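Local coordinates for protein arylsulfatase (Pseudoalteromonas sp. MB47, PDB 7AJ0) that probably removes sulfate groups from fucoidan as an exo-acting, calcium-binding sulfatase of the alkaline phosphatase clan that assembles as a hexamer, at residues A[76-86]-A[292-303]. Residues are numbered along the deposited sequence; the frame is centred on the assembly and turned at random.
Sequences IGAPTPNIDKL and RDAMVEVDDITG
D299 on helix 290-311 meets N82 and I83 in the first turn of helix 81-88, in the alpha/beta sulfatase fold of the alkaline phosphatase clan. The two helices pack beside the central sheet; the axes of helix segments 81-86 and 292-303 come within 8.2 Å at 52°. The D299 carboxylate receives backbone N-H groups at the helix start. I83 N reaches D299 OD1 at 2.7 Å, nearly along the C-O bond, with an N-H...O angle of 162°. N82 N makes a weak bond to D299 OD2. CG of D299 lies anti to its backbone N (chi1 179°), which carries the carboxylate across to that turn. The negative charge probably suits the positive end of the helix dipole.

The tight side combines this carboxylate with an apolar patch. M295 CE lies 3.8 Å from I83 CD1 and also touches T80 CG2. L86 CD1 meets T302 CG2, and F322 of strand 318-324 backs I83 and T302. N82 CG lies against G303 CA, where a side chain would not fit. The looser, partly exposed side has V296 CG2 4.1 Å from P79 O.

At the far end, R292 NE bonds to I76 O at 3.1 Å, while NH2 bonds to N471 O of a second subunit. A leucine in place of R292 would probably leave both carbonyls without this donor and weaken the subunit link. I76 CD1 sits 4.0 Å above one face of the R292 guanidinium, offset toward its rim.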
ATOM      1  N   ILE A  76       4.951  29.970  -0.940  1.00 23.75           N
ATOM      2  CA  ILE A  76       6.025  28.987  -0.915  1.00 23.71           C
ATOM      3  C   ILE A  76       7.391  29.657  -0.762  1.00 23.91           C
ATOM      4  O   ILE A  76       8.412  29.087  -1.133  1.00 23.83           O
ATOM      5  CB  ILE A  76       5.992  28.087  -2.168  1.00 23.26           C
ATOM      6  CG1 ILE A  76       6.021  28.931  -3.444  1.00 22.96           C
ATOM      7  CG2 ILE A  76       4.762  27.195  -2.153  1.00 23.15           C
ATOM      8  CD1 ILE A  76       6.189  28.114  -4.711  1.00 22.60           C
ATOM      9  N   GLY A  77       7.415  30.873  -0.231  1.00 24.21           N
ATOM     10  CA  GLY A  77       8.671  31.542   0.055  1.00 24.49           C
ATOM     11  C   GLY A  77       9.448  32.015  -1.154  1.00 24.24           C
ATOM     12  O   GLY A  77      10.685  31.967  -1.143  1.00 30.88           O
ATOM     13  N   ALA A  78       8.757  32.482  -2.195  1.00 23.92           N
ATOM     14  CA  ALA A  78       9.440  33.042  -3.356  1.00 23.75           C
ATOM     15  C   ALA A  78       8.514  33.952  -4.155  1.00 23.59           C
ATOM     16  O   ALA A  78       7.997  33.546  -5.204  1.00 23.22           O
ATOM     17  CB  ALA A  78       9.980  31.924  -4.255  1.00 25.11           C
ATOM     18  N   PRO A  79       8.291  35.187  -3.703  1.00 23.91           N
ATOM     19  CA  PRO A  79       7.425  36.102  -4.456  1.00 23.83           C
ATOM     20  C   PRO A  79       7.892  36.270  -5.895  1.00 23.56           C
ATOM     21  O   PRO A  79       9.086  36.226  -6.195  1.00 23.60           O
ATOM     22  CB  PRO A  79       7.535  37.423  -3.681  1.00 24.33           C
ATOM     23  CG  PRO A  79       7.957  37.032  -2.308  1.00 24.65           C
ATOM     24  CD  PRO A  79       8.802  35.795  -2.458  1.00 24.41           C
ATOM     25  N   THR A  80       6.924  36.470  -6.788  1.00 23.34           N
ATOM     26  CA  THR A  80       7.181  36.719  -8.208  1.00 23.15           C
ATOM     27  C   THR A  80       6.370  37.936  -8.642  1.00 23.30           C
ATOM     28  O   THR A  80       5.364  37.812  -9.351  1.00 23.11           O
ATOM     29  CB  THR A  80       6.834  35.493  -9.057  1.00 33.63           C
ATOM     30  OG1 THR A  80       5.425  35.237  -8.996  1.00 22.61           O
ATOM     31  CG2 THR A  80       7.592  34.263  -8.565  1.00 40.38           C
ATOM     32  N   PRO A  81       6.789  39.137  -8.233  1.00 23.70           N
ATOM     33  CA  PRO A  81       5.964  40.324  -8.527  1.00 23.93           C
ATOM     34  C   PRO A  81       5.869  40.667 -10.005  1.00 23.79           C
ATOM     35  O   PRO A  81       4.790  41.061 -10.465  1.00 24.70           O
ATOM     36  CB  PRO A  81       6.657  41.440  -7.727  1.00 24.44           C
ATOM     37  CG  PRO A  81       8.054  40.955  -7.521  1.00 24.42           C
ATOM     38  CD  PRO A  81       7.946  39.461  -7.380  1.00 24.02           C
ATOM     39  N   ASN A  82       6.961  40.546 -10.766  1.00 23.71           N
ATOM     40  CA  ASN A  82       6.904  40.918 -12.177  1.00 23.65           C
ATOM     41  C   ASN A  82       6.032  39.955 -12.970  1.00 23.25           C
ATOM     42  O   ASN A  82       5.247  40.377 -13.826  1.00 23.27           O
ATOM     43  CB  ASN A  82       8.308  40.966 -12.777  1.00 23.71           C
ATOM     44  CG  ASN A  82       9.142  42.082 -12.204  1.00 24.18           C
ATOM     45  OD1 ASN A  82       8.830  43.257 -12.380  1.00 24.51           O
ATOM     46  ND2 ASN A  82      10.217  41.722 -11.518  1.00 24.26           N
ATOM     47  N   ILE A  83       6.165  38.653 -12.710  1.00 22.94           N
ATOM     48  CA  ILE A  83       5.319  37.679 -13.390  1.00 22.61           C
ATOM     49  C   ILE A  83       3.861  37.888 -13.005  1.00 22.65           C
ATOM     50  O   ILE A  83       2.955  37.745 -13.837  1.00 23.05           O
ATOM     51  CB  ILE A  83       5.794  36.249 -13.073  1.00 22.34           C
ATOM     52  CG1 ILE A  83       7.165  36.002 -13.708  1.00 22.34           C
ATOM     53  CG2 ILE A  83       4.775  35.233 -13.559  1.00 22.05           C
ATOM     54  CD1 ILE A  83       7.938  34.858 -13.083  1.00 23.44           C
ATOM     55  N   ASP A  84       3.608  38.232 -11.741  1.00 22.85           N
ATOM     56  CA  ASP A  84       2.244  38.537 -11.324  1.00 22.99           C
ATOM     57  C   ASP A  84       1.691  39.721 -12.106  1.00 23.24           C
ATOM     58  O   ASP A  84       0.513  39.731 -12.486  1.00 23.25           O
ATOM     59  CB  ASP A  84       2.202  38.824  -9.821  1.00 23.28           C
ATOM     60  CG  ASP A  84       2.498  37.592  -8.980  1.00 37.94           C
ATOM     61  OD1 ASP A  84       2.715  36.507  -9.563  1.00 26.32           O
ATOM     62  OD2 ASP A  84       2.515  37.708  -7.734  1.00 36.00           O
ATOM     63  N   LYS A  85       2.531  40.724 -12.367  1.00 26.90           N
ATOM     64  CA  LYS A  85       2.062  41.927 -13.045  1.00 23.80           C
ATOM     65  C   LYS A  85       1.757  41.651 -14.513  1.00 23.60           C
ATOM     66  O   LYS A  85       0.806  42.211 -15.068  1.00 23.79           O
ATOM     67  CB  LYS A  85       3.101  43.037 -12.893  1.00 24.16           C
ATOM     68  CG  LYS A  85       2.599  44.421 -13.259  1.00 32.90           C
ATOM     69  CD  LYS A  85       3.570  45.500 -12.795  1.00 32.61           C
ATOM     70  CE  LYS A  85       3.163  46.879 -13.303  1.00 52.35           C
ATOM     71  NZ  LYS A  85       1.834  47.320 -12.784  1.00 53.23           N
ATOM     72  N   LEU A  86       2.543  40.782 -15.157  1.00 31.04           N
ATOM     73  CA  LEU A  86       2.202  40.351 -16.509  1.00 23.11           C
ATOM     74  C   LEU A  86       0.812  39.724 -16.546  1.00 22.97           C
ATOM     75  O   LEU A  86       0.012  40.011 -17.445  1.00 23.08           O
ATOM     76  CB  LEU A  86       3.234  39.353 -17.034  1.00 22.82           C
ATOM     77  CG  LEU A  86       4.546  39.874 -17.617  1.00 23.61           C
ATOM     78  CD1 LEU A  86       5.401  38.705 -18.108  1.00 22.72           C
ATOM     79  CD2 LEU A  86       4.308  40.865 -18.743  1.00 27.81           C
ATOM     80  N   ARG A 292      14.253  28.339  -4.902  1.00 23.72           N
ATOM     81  CA  ARG A 292      13.420  29.521  -4.705  1.00 23.65           C
ATOM     82  C   ARG A 292      14.192  30.798  -5.020  1.00 23.84           C
ATOM     83  O   ARG A 292      13.638  31.734  -5.608  1.00 23.70           O
ATOM     84  CB  ARG A 292      12.890  29.565  -3.273  1.00 23.90           C
ATOM     85  CG  ARG A 292      12.036  28.373  -2.881  1.00 23.78           C
ATOM     86  CD  ARG A 292      10.693  28.338  -3.611  1.00 23.37           C
ATOM     87  NE  ARG A 292       9.862  27.245  -3.108  1.00 23.33           N
ATOM     88  CZ  ARG A 292       9.664  26.085  -3.733  1.00 23.11           C
ATOM     89  NH1 ARG A 292      10.216  25.843  -4.916  1.00 22.90           N
ATOM     90  NH2 ARG A 292       8.895  25.164  -3.172  1.00 23.14           N
ATOM     91  N   ASP A 293      15.466  30.857  -4.620  1.00 24.22           N
ATOM     92  CA  ASP A 293      16.320  31.960  -5.046  1.00 24.44           C
ATOM     93  C   ASP A 293      16.355  32.056  -6.566  1.00 24.15           C
ATOM     94  O   ASP A 293      16.353  33.157  -7.129  1.00 24.18           O
ATOM     95  CB  ASP A 293      17.734  31.778  -4.498  1.00 24.91           C
ATOM     96  CG  ASP A 293      17.807  31.938  -2.991  1.00 25.77           C
ATOM     97  OD1 ASP A 293      16.800  32.356  -2.379  1.00 27.37           O
ATOM     98  OD2 ASP A 293      18.879  31.647  -2.419  1.00 25.72           O
ATOM     99  N   ALA A 294      16.391  30.907  -7.247  1.00 23.93           N
ATOM    100  CA  ALA A 294      16.369  30.904  -8.704  1.00 23.70           C
ATOM    101  C   ALA A 294      15.056  31.454  -9.237  1.00 23.35           C
ATOM    102  O   ALA A 294      15.033  32.103 -10.289  1.00 23.28           O
ATOM    103  CB  ALA A 294      16.598  29.488  -9.232  1.00 23.58           C
ATOM    104  N   MET A 295      13.953  31.206  -8.528  1.00 23.18           N
ATOM    105  CA  MET A 295      12.664  31.733  -8.966  1.00 22.92           C
ATOM    106  C   MET A 295      12.643  33.254  -8.873  1.00 23.11           C
ATOM    107  O   MET A 295      12.050  33.925  -9.724  1.00 22.98           O
ATOM    108  CB  MET A 295      11.543  31.111  -8.131  1.00 22.78           C
ATOM    109  CG  MET A 295      10.164  31.184  -8.779  1.00 34.71           C
ATOM    110  SD  MET A 295      10.142  30.542 -10.467  1.00 52.38           S
ATOM    111  CE  MET A 295       9.001  31.679 -11.250  1.00 37.72           C
ATOM    112  N   VAL A 296      13.295  33.818  -7.854  1.00 23.48           N
ATOM    113  CA  VAL A 296      13.388  35.270  -7.751  1.00 23.74           C
ATOM    114  C   VAL A 296      14.242  35.831  -8.882  1.00 23.83           C
ATOM    115  O   VAL A 296      13.942  36.895  -9.436  1.00 23.89           O
ATOM    116  CB  VAL A 296      13.939  35.670  -6.370  1.00 24.17           C
ATOM    117  CG1 VAL A 296      14.230  37.157  -6.315  1.00 24.53           C
ATOM    118  CG2 VAL A 296      12.950  35.280  -5.275  1.00 24.15           C
ATOM    119  N   GLU A 297      15.317  35.126  -9.247  1.00 23.89           N
ATOM    120  CA  GLU A 297      16.143  35.570 -10.365  1.00 24.02           C
ATOM    121  C   GLU A 297      15.354  35.560 -11.669  1.00 23.70           C
ATOM    122  O   GLU A 297      15.428  36.511 -12.454  1.00 23.82           O
ATOM    123  CB  GLU A 297      17.390  34.691 -10.480  1.00 24.19           C
ATOM    124  CG  GLU A 297      18.274  35.011 -11.684  1.00 24.37           C
ATOM    125  CD  GLU A 297      19.711  34.532 -11.514  1.00 25.93           C
ATOM    126  OE1 GLU A 297      20.046  34.019 -10.425  1.00 24.88           O
ATOM    127  OE2 GLU A 297      20.507  34.668 -12.469  1.00 24.95           O
ATOM    128  N   VAL A 298      14.590  34.494 -11.917  1.00 23.33           N
ATOM    129  CA  VAL A 298      13.791  34.423 -13.138  1.00 24.25           C
ATOM    130  C   VAL A 298      12.794  35.572 -13.193  1.00 23.05           C
ATOM    131  O   VAL A 298      12.550  36.153 -14.256  1.00 36.48           O
ATOM    132  CB  VAL A 298      13.080  33.059 -13.232  1.00 22.72           C
ATOM    133  CG1 VAL A 298      11.975  33.107 -14.276  1.00 29.92           C
ATOM    134  CG2 VAL A 298      14.081  31.962 -13.553  1.00 22.78           C
ATOM    135  N   ASP A 299      12.196  35.913 -12.050  1.00 23.09           N
ATOM    136  CA  ASP A 299      11.211  36.986 -12.030  1.00 23.96           C
ATOM    137  C   ASP A 299      11.861  38.340 -12.290  1.00 23.52           C
ATOM    138  O   ASP A 299      11.268  39.201 -12.950  1.00 23.58           O
ATOM    139  CB  ASP A 299      10.474  36.997 -10.690  1.00 23.18           C
ATOM    140  CG  ASP A 299       9.445  38.108 -10.601  1.00 33.54           C
ATOM    141  OD1 ASP A 299       8.390  37.990 -11.258  1.00 23.83           O
ATOM    142  OD2 ASP A 299       9.696  39.100  -9.880  1.00 31.16           O
ATOM    143  N   ASP A 300      13.075  38.549 -11.775  1.00 23.82           N
ATOM    144  CA  ASP A 300      13.769  39.809 -12.023  1.00 24.23           C
ATOM    145  C   ASP A 300      14.157  39.942 -13.490  1.00 24.23           C
ATOM    146  O   ASP A 300      14.014  41.017 -14.082  1.00 24.46           O
ATOM    147  CB  ASP A 300      15.007  39.917 -11.134  1.00 24.59           C
ATOM    148  CG  ASP A 300      14.673  40.322  -9.710  1.00 28.42           C
ATOM    149  OD1 ASP A 300      13.485  40.581  -9.422  1.00 32.79           O
ATOM    150  OD2 ASP A 300      15.601  40.385  -8.878  1.00 51.96           O
ATOM    151  N   ILE A 301      14.658  38.862 -14.093  1.00 24.04           N
ATOM    152  CA  ILE A 301      15.018  38.906 -15.506  1.00 24.09           C
ATOM    153  C   ILE A 301      13.784  39.178 -16.355  1.00 23.88           C
ATOM    154  O   ILE A 301      13.832  39.959 -17.314  1.00 24.09           O
ATOM    155  CB  ILE A 301      15.726  37.601 -15.915  1.00 23.97           C
ATOM    156  CG1 ILE A 301      17.108  37.535 -15.258  1.00 24.31           C
ATOM    157  CG2 ILE A 301      15.843  37.502 -17.427  1.00 24.00           C
ATOM    158  CD1 ILE A 301      17.746  36.158 -15.282  1.00 24.23           C
ATOM    159  N   THR A 302      12.657  38.549 -16.009  1.00 23.52           N
ATOM    160  CA  THR A 302      11.403  38.831 -16.699  1.00 23.37           C
ATOM    161  C   THR A 302      11.084  40.322 -16.671  1.00 23.70           C
ATOM    162  O   THR A 302      10.737  40.916 -17.697  1.00 23.82           O
ATOM    163  CB  THR A 302      10.266  38.030 -16.059  1.00 28.13           C
ATOM    164  OG1 THR A 302      10.498  36.628 -16.246  1.00 22.75           O
ATOM    165  CG2 THR A 302       8.921  38.417 -16.669  1.00 29.19           C
ATOM    166  N   GLY A 303      11.199  40.945 -15.496  1.00 23.90           N
ATOM    167  CA  GLY A 303      10.938  42.367 -15.400  1.00 24.28           C
ATOM    168  C   GLY A 303      11.926  43.212 -16.177  1.00 25.06           C
ATOM    169  O   GLY A 303      11.555  44.255 -16.727  1.00 24.95           O
TER